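Local coordinates for protein exoglucanase A (Cellulomonas fimi, PDB 7CBD) that hydrolyses beta-1,4-glucosidic linkages of cellulose with inversion of anomeric configuration, releasing cellobiose from non-reducing chain ends, through this family 6 catalytic domain, at residues A[334-348]-A[360-372]. Sequence-based numbering, arbitrary orientation.
Sequences WCNPLGAGIGRFPEA and AFVWIKPPGESDG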
loop_
_atom_site.group_PDB
_atom_site.type_symbol
_atom_site.label_atom_id
_atom_site.label_comp_id
_atom_site.label_asym_id
_atom_site.label_seq_id
_atom_site.Cartn_x
_atom_site.Cartn_y
_atom_site.Cartn_z
ATOM N N TRP A 334 -6.195 10.365 -0.007
ATOM C CA TRP A 334 -5.431 9.225 -0.496
ATOM C C TRP A 334 -4.603 9.539 -1.729
ATOM O O TRP A 334 -3.690 8.770 -2.045
ATOM C CB TRP A 334 -6.349 8.028 -0.806
ATOM C CG TRP A 334 -7.341 8.298 -1.901
ATOM C CD1 TRP A 334 -8.638 8.696 -1.748
ATOM C CD2 TRP A 334 -7.113 8.206 -3.318
ATOM N NE1 TRP A 334 -9.231 8.853 -2.977
ATOM C CE2 TRP A 334 -8.318 8.556 -3.956
ATOM C CE3 TRP A 334 -6.014 7.840 -4.103
ATOM C CZ2 TRP A 334 -8.453 8.567 -5.345
ATOM C CZ3 TRP A 334 -6.144 7.861 -5.483
ATOM C CH2 TRP A 334 -7.359 8.215 -6.089
ATOM N N CYS A 335 -4.883 10.634 -2.438
ATOM C CA CYS A 335 -4.268 10.862 -3.741
ATOM C C CYS A 335 -3.157 11.903 -3.651
ATOM O O CYS A 335 -3.424 13.105 -3.511
ATOM C CB CYS A 335 -5.288 11.242 -4.810
ATOM S SG CYS A 335 -4.478 11.194 -6.418
ATOM N N ASN A 336 -1.911 11.438 -3.776
ATOM C CA ASN A 336 -0.726 12.289 -3.807
ATOM C C ASN A 336 -0.760 13.398 -2.754
ATOM O O ASN A 336 -0.513 14.563 -3.091
ATOM C CB ASN A 336 -0.587 12.942 -5.186
ATOM C CG ASN A 336 -0.505 11.934 -6.318
ATOM O OD1 ASN A 336 0.174 10.908 -6.216
ATOM N ND2 ASN A 336 -1.190 12.232 -7.421
ATOM N N PRO A 337 -1.039 13.106 -1.484
ATOM C CA PRO A 337 -1.081 14.191 -0.496
ATOM C C PRO A 337 0.257 14.905 -0.395
ATOM O O PRO A 337 1.319 14.282 -0.350
ATOM C CB PRO A 337 -1.418 13.469 0.811
ATOM C CG PRO A 337 -0.936 12.071 0.599
ATOM C CD PRO A 337 -1.214 11.788 -0.848
ATOM N N LEU A 338 0.195 16.231 -0.332
ATOM C CA LEU A 338 1.411 17.026 -0.252
ATOM C C LEU A 338 2.191 16.716 1.019
ATOM O O LEU A 338 1.619 16.550 2.099
ATOM C CB LEU A 338 1.050 18.509 -0.273
ATOM C CG LEU A 338 0.872 19.062 -1.691
ATOM C CD1 LEU A 338 0.073 20.351 -1.676
ATOM C CD2 LEU A 338 2.219 19.269 -2.369
ATOM N N GLY A 339 3.515 16.643 0.879
ATOM C CA GLY A 339 4.415 16.595 2.013
ATOM C C GLY A 339 4.781 15.214 2.515
ATOM O O GLY A 339 5.605 15.107 3.432
ATOM N N ALA A 340 4.222 14.157 1.936
ATOM C CA ALA A 340 4.506 12.806 2.406
ATOM C C ALA A 340 5.975 12.450 2.180
ATOM O O ALA A 340 6.624 12.942 1.248
ATOM C CB ALA A 340 3.617 11.810 1.667
ATOM N N GLY A 341 6.496 11.589 3.060
ATOM C CA GLY A 341 7.860 11.120 2.957
ATOM C C GLY A 341 7.934 9.607 3.044
ATOM O O GLY A 341 7.042 8.944 3.571
ATOM N N ILE A 342 9.034 9.068 2.510
ATOM C CA ILE A 342 9.298 7.636 2.588
ATOM C C ILE A 342 9.401 7.206 4.048
ATOM O O ILE A 342 9.897 7.953 4.901
ATOM C CB ILE A 342 10.577 7.321 1.791
ATOM C CG1 ILE A 342 10.299 7.457 0.291
ATOM C CG2 ILE A 342 11.125 5.947 2.116
ATOM C CD1 ILE A 342 11.536 7.404 -0.589
ATOM N N GLY A 343 8.914 6.008 4.345
ATOM C CA GLY A 343 8.958 5.450 5.687
ATOM C C GLY A 343 10.070 4.438 5.884
ATOM O O GLY A 343 11.111 4.477 5.214
ATOM N N ARG A 344 9.850 3.517 6.822
ATOM C CA ARG A 344 10.844 2.497 7.131
ATOM C C ARG A 344 11.159 1.649 5.906
ATOM O O ARG A 344 10.268 1.272 5.137
ATOM C CB ARG A 344 10.310 1.591 8.242
ATOM C CG ARG A 344 10.297 2.235 9.616
ATOM C CD ARG A 344 11.639 2.073 10.304
ATOM N NE ARG A 344 11.955 0.675 10.598
ATOM C CZ ARG A 344 11.620 0.044 11.725
ATOM N NH1 ARG A 344 10.947 0.680 12.676
ATOM N NH2 ARG A 344 11.966 -1.229 11.906
ATOM N N PHE A 345 12.436 1.331 5.732
ATOM C CA PHE A 345 12.821 0.446 4.650
ATOM C C PHE A 345 12.221 -0.943 4.877
ATOM O O PHE A 345 12.004 -1.365 6.022
ATOM C CB PHE A 345 14.343 0.339 4.576
ATOM C CG PHE A 345 15.011 1.492 3.859
ATOM C CD1 PHE A 345 14.352 2.702 3.654
ATOM C CD2 PHE A 345 16.310 1.357 3.395
ATOM C CE1 PHE A 345 14.988 3.756 2.987
ATOM C CE2 PHE A 345 16.936 2.393 2.734
ATOM C CZ PHE A 345 16.283 3.593 2.530
ATOM N N PRO A 346 11.935 -1.675 3.806
ATOM C CA PRO A 346 11.423 -3.042 3.964
ATOM C C PRO A 346 12.309 -3.886 4.873
ATOM O O PRO A 346 13.537 -3.784 4.850
ATOM C CB PRO A 346 11.416 -3.572 2.528
ATOM C CG PRO A 346 11.156 -2.316 1.704
ATOM C CD PRO A 346 11.967 -1.250 2.393
ATOM N N GLU A 347 11.668 -4.730 5.681
ATOM C CA GLU A 347 12.385 -5.435 6.736
ATOM C C GLU A 347 11.540 -6.603 7.218
ATOM O O GLU A 347 10.355 -6.433 7.519
ATOM C CB GLU A 347 12.659 -4.480 7.901
ATOM C CG GLU A 347 13.414 -5.102 9.060
ATOM C CD GLU A 347 13.533 -4.163 10.246
ATOM O OE1 GLU A 347 13.137 -2.985 10.119
ATOM O OE2 GLU A 347 14.015 -4.600 11.306
ATOM N N ALA A 348 12.153 -7.777 7.308
ATOM C CA ALA A 348 11.458 -8.941 7.834
ATOM C C ALA A 348 11.305 -8.823 9.344
ATOM O O ALA A 348 12.199 -8.321 10.032
ATOM C CB ALA A 348 12.250 -10.202 7.508
ATOM N N ALA A 360 6.481 -8.444 8.285
ATOM C CA ALA A 360 7.452 -7.608 7.589
ATOM C C ALA A 360 6.881 -6.209 7.413
ATOM O O ALA A 360 5.662 -6.005 7.440
ATOM C CB ALA A 360 7.789 -8.173 6.208
ATOM N N PHE A 361 7.787 -5.247 7.235
ATOM C CA PHE A 361 7.472 -4.001 6.544
ATOM C C PHE A 361 7.840 -4.191 5.080
ATOM O O PHE A 361 8.869 -4.801 4.758
ATOM C CB PHE A 361 8.257 -2.818 7.122
ATOM C CG PHE A 361 7.910 -2.495 8.545
ATOM C CD1 PHE A 361 6.602 -2.595 8.992
ATOM C CD2 PHE A 361 8.891 -2.079 9.436
ATOM C CE1 PHE A 361 6.278 -2.299 10.302
ATOM C CE2 PHE A 361 8.570 -1.776 10.754
ATOM C CZ PHE A 361 7.263 -1.895 11.187
ATOM N N VAL A 362 6.985 -3.673 4.194
ATOM C CA VAL A 362 7.125 -3.839 2.755
ATOM C C VAL A 362 6.856 -2.495 2.100
ATOM O O VAL A 362 6.187 -1.628 2.666
ATOM C CB VAL A 362 6.148 -4.905 2.205
ATOM C CG1 VAL A 362 6.609 -6.300 2.575
ATOM C CG2 VAL A 362 4.749 -4.656 2.759
ATOM N N TRP A 363 7.383 -2.324 0.887
ATOM C CA TRP A 363 7.018 -1.199 0.021
ATOM C C TRP A 363 6.127 -1.775 -1.070
ATOM O O TRP A 363 6.619 -2.306 -2.075
ATOM C CB TRP A 363 8.242 -0.511 -0.566
ATOM C CG TRP A 363 8.972 0.342 0.411
ATOM C CD1 TRP A 363 8.694 0.510 1.743
ATOM C CD2 TRP A 363 10.112 1.157 0.131
ATOM N NE1 TRP A 363 9.597 1.394 2.303
ATOM C CE2 TRP A 363 10.484 1.793 1.334
ATOM C CE3 TRP A 363 10.860 1.405 -1.024
ATOM C CZ2 TRP A 363 11.572 2.665 1.413
ATOM C CZ3 TRP A 363 11.941 2.266 -0.946
ATOM C CH2 TRP A 363 12.287 2.887 0.267
ATOM N N ILE A 364 4.814 -1.696 -0.862
ATOM C CA ILE A 364 3.890 -2.189 -1.873
ATOM C C ILE A 364 3.736 -1.160 -2.987
ATOM O O ILE A 364 4.069 -1.420 -4.146
ATOM C CB ILE A 364 2.544 -2.622 -1.257
ATOM C CG1 ILE A 364 2.747 -3.693 -0.176
ATOM C CG2 ILE A 364 1.630 -3.148 -2.341
ATOM C CD1 ILE A 364 3.469 -4.956 -0.645
ATOM N N LYS A 365 3.277 0.039 -2.652
ATOM C CA LYS A 365 3.339 1.135 -3.616
ATOM C C LYS A 365 4.803 1.502 -3.850
ATOM O O LYS A 365 5.555 1.655 -2.883
ATOM C CB LYS A 365 2.605 2.344 -3.056
ATOM C CG LYS A 365 2.620 3.552 -3.972
ATOM C CD LYS A 365 1.715 3.347 -5.177
ATOM C CE LYS A 365 1.690 4.598 -6.051
ATOM N NZ LYS A 365 0.670 4.524 -7.136
ATOM N N PRO A 366 5.253 1.649 -5.096
ATOM C CA PRO A 366 6.659 2.041 -5.333
ATOM C C PRO A 366 6.821 3.546 -5.221
ATOM O O PRO A 366 6.165 4.301 -5.959
ATOM C CB PRO A 366 6.925 1.564 -6.772
ATOM C CG PRO A 366 5.773 0.601 -7.099
ATOM C CD PRO A 366 4.608 1.200 -6.341
ATOM N N PRO A 367 7.670 4.024 -4.309
ATOM C CA PRO A 367 7.854 5.474 -4.175
ATOM C C PRO A 367 8.230 6.114 -5.501
ATOM O O PRO A 367 9.080 5.611 -6.240
ATOM C CB PRO A 367 8.988 5.594 -3.150
ATOM C CG PRO A 367 8.859 4.348 -2.321
ATOM C CD PRO A 367 8.422 3.272 -3.283
ATOM N N GLY A 368 7.577 7.240 -5.801
ATOM C CA GLY A 368 7.790 7.957 -7.036
ATOM C C GLY A 368 6.691 7.780 -8.061
ATOM O O GLY A 368 6.552 8.625 -8.954
ATOM N N GLU A 369 5.898 6.712 -7.958
ATOM C CA GLU A 369 4.785 6.513 -8.875
ATOM C C GLU A 369 3.567 7.293 -8.393
ATOM O O GLU A 369 3.193 7.222 -7.217
ATOM C CB GLU A 369 4.464 5.023 -8.989
ATOM C CG GLU A 369 5.572 4.266 -9.707
ATOM C CD GLU A 369 5.280 2.802 -9.953
ATOM O OE1 GLU A 369 4.169 2.327 -9.642
ATOM O OE2 GLU A 369 6.184 2.131 -10.477
ATOM N N SER A 370 2.938 8.021 -9.312
ATOM C CA SER A 370 1.779 8.835 -8.986
ATOM C C SER A 370 0.589 7.970 -8.574
ATOM O O SER A 370 0.446 6.815 -8.999
ATOM C CB SER A 370 1.386 9.651 -10.214
ATOM O OG SER A 370 0.248 10.447 -9.952
ATOM N N ASP A 371 -0.281 8.550 -7.747
ATOM C CA ASP A 371 -1.553 7.929 -7.399
ATOM C C ASP A 371 -2.652 8.233 -8.407
ATOM O O ASP A 371 -3.707 7.591 -8.369
ATOM C CB ASP A 371 -2.039 8.402 -6.025
ATOM C CG ASP A 371 -1.085 8.035 -4.909
ATOM O OD1 ASP A 371 -0.429 6.978 -5.011
ATOM O OD2 ASP A 371 -1.008 8.795 -3.926
ATOM N N GLY A 372 -2.435 9.186 -9.297
ATOM C CA GLY A 372 -3.455 9.618 -10.226
ATOM C C GLY A 372 -3.173 11.024 -10.686
ATOM O O GLY A 372 -2.464 11.792 -10.036
#
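Two antiparallel runs, 334-348 and 360-372, meet in a buried contact that starts as a short beta hairpin at the edge of the central sheet and ends at the predicted active site. There Glu347 and Phe361 of the hairpin exchange backbone hydrogen bonds. Beside them Arg344 folds through two bends (chi2 -86°, chi3 -65°), bringing one guanidinium face against the Phe361 ring edge, the planes 88° apart, while NH2 grips Glu347 OE1 in a salt bridge (2.8 Å). The flat indole of Trp363 suits the middle, sandwiched by prolines: Pro346 CD makes a CH-pi contact 3.5 Å from the five-membered-ring centroid, and Pro367 covers the opposite face. Trp363 NE1 donates to Arg344 O (2.9 Å), and its six-membered ring turns an edge to the Phe345 face in an offset edge-to-face pair. In the distorted alpha/beta barrel of glycosyl hydrolase family 6, strand 358-362 pairs in parallel with 291-295, and the loop beyond carries Asp371, a predicted active-site residue. Asn336 fits by offering acceptor and donor: OD1 takes Asp371 N (2.8 Å), ND2 bonds weakly to Gly372 O, and backbone N reaches the anti lone pair of Asp371 OD2 (2.8 Å). Arg298 and Lys365 form salt bridges with Asp371 OD1.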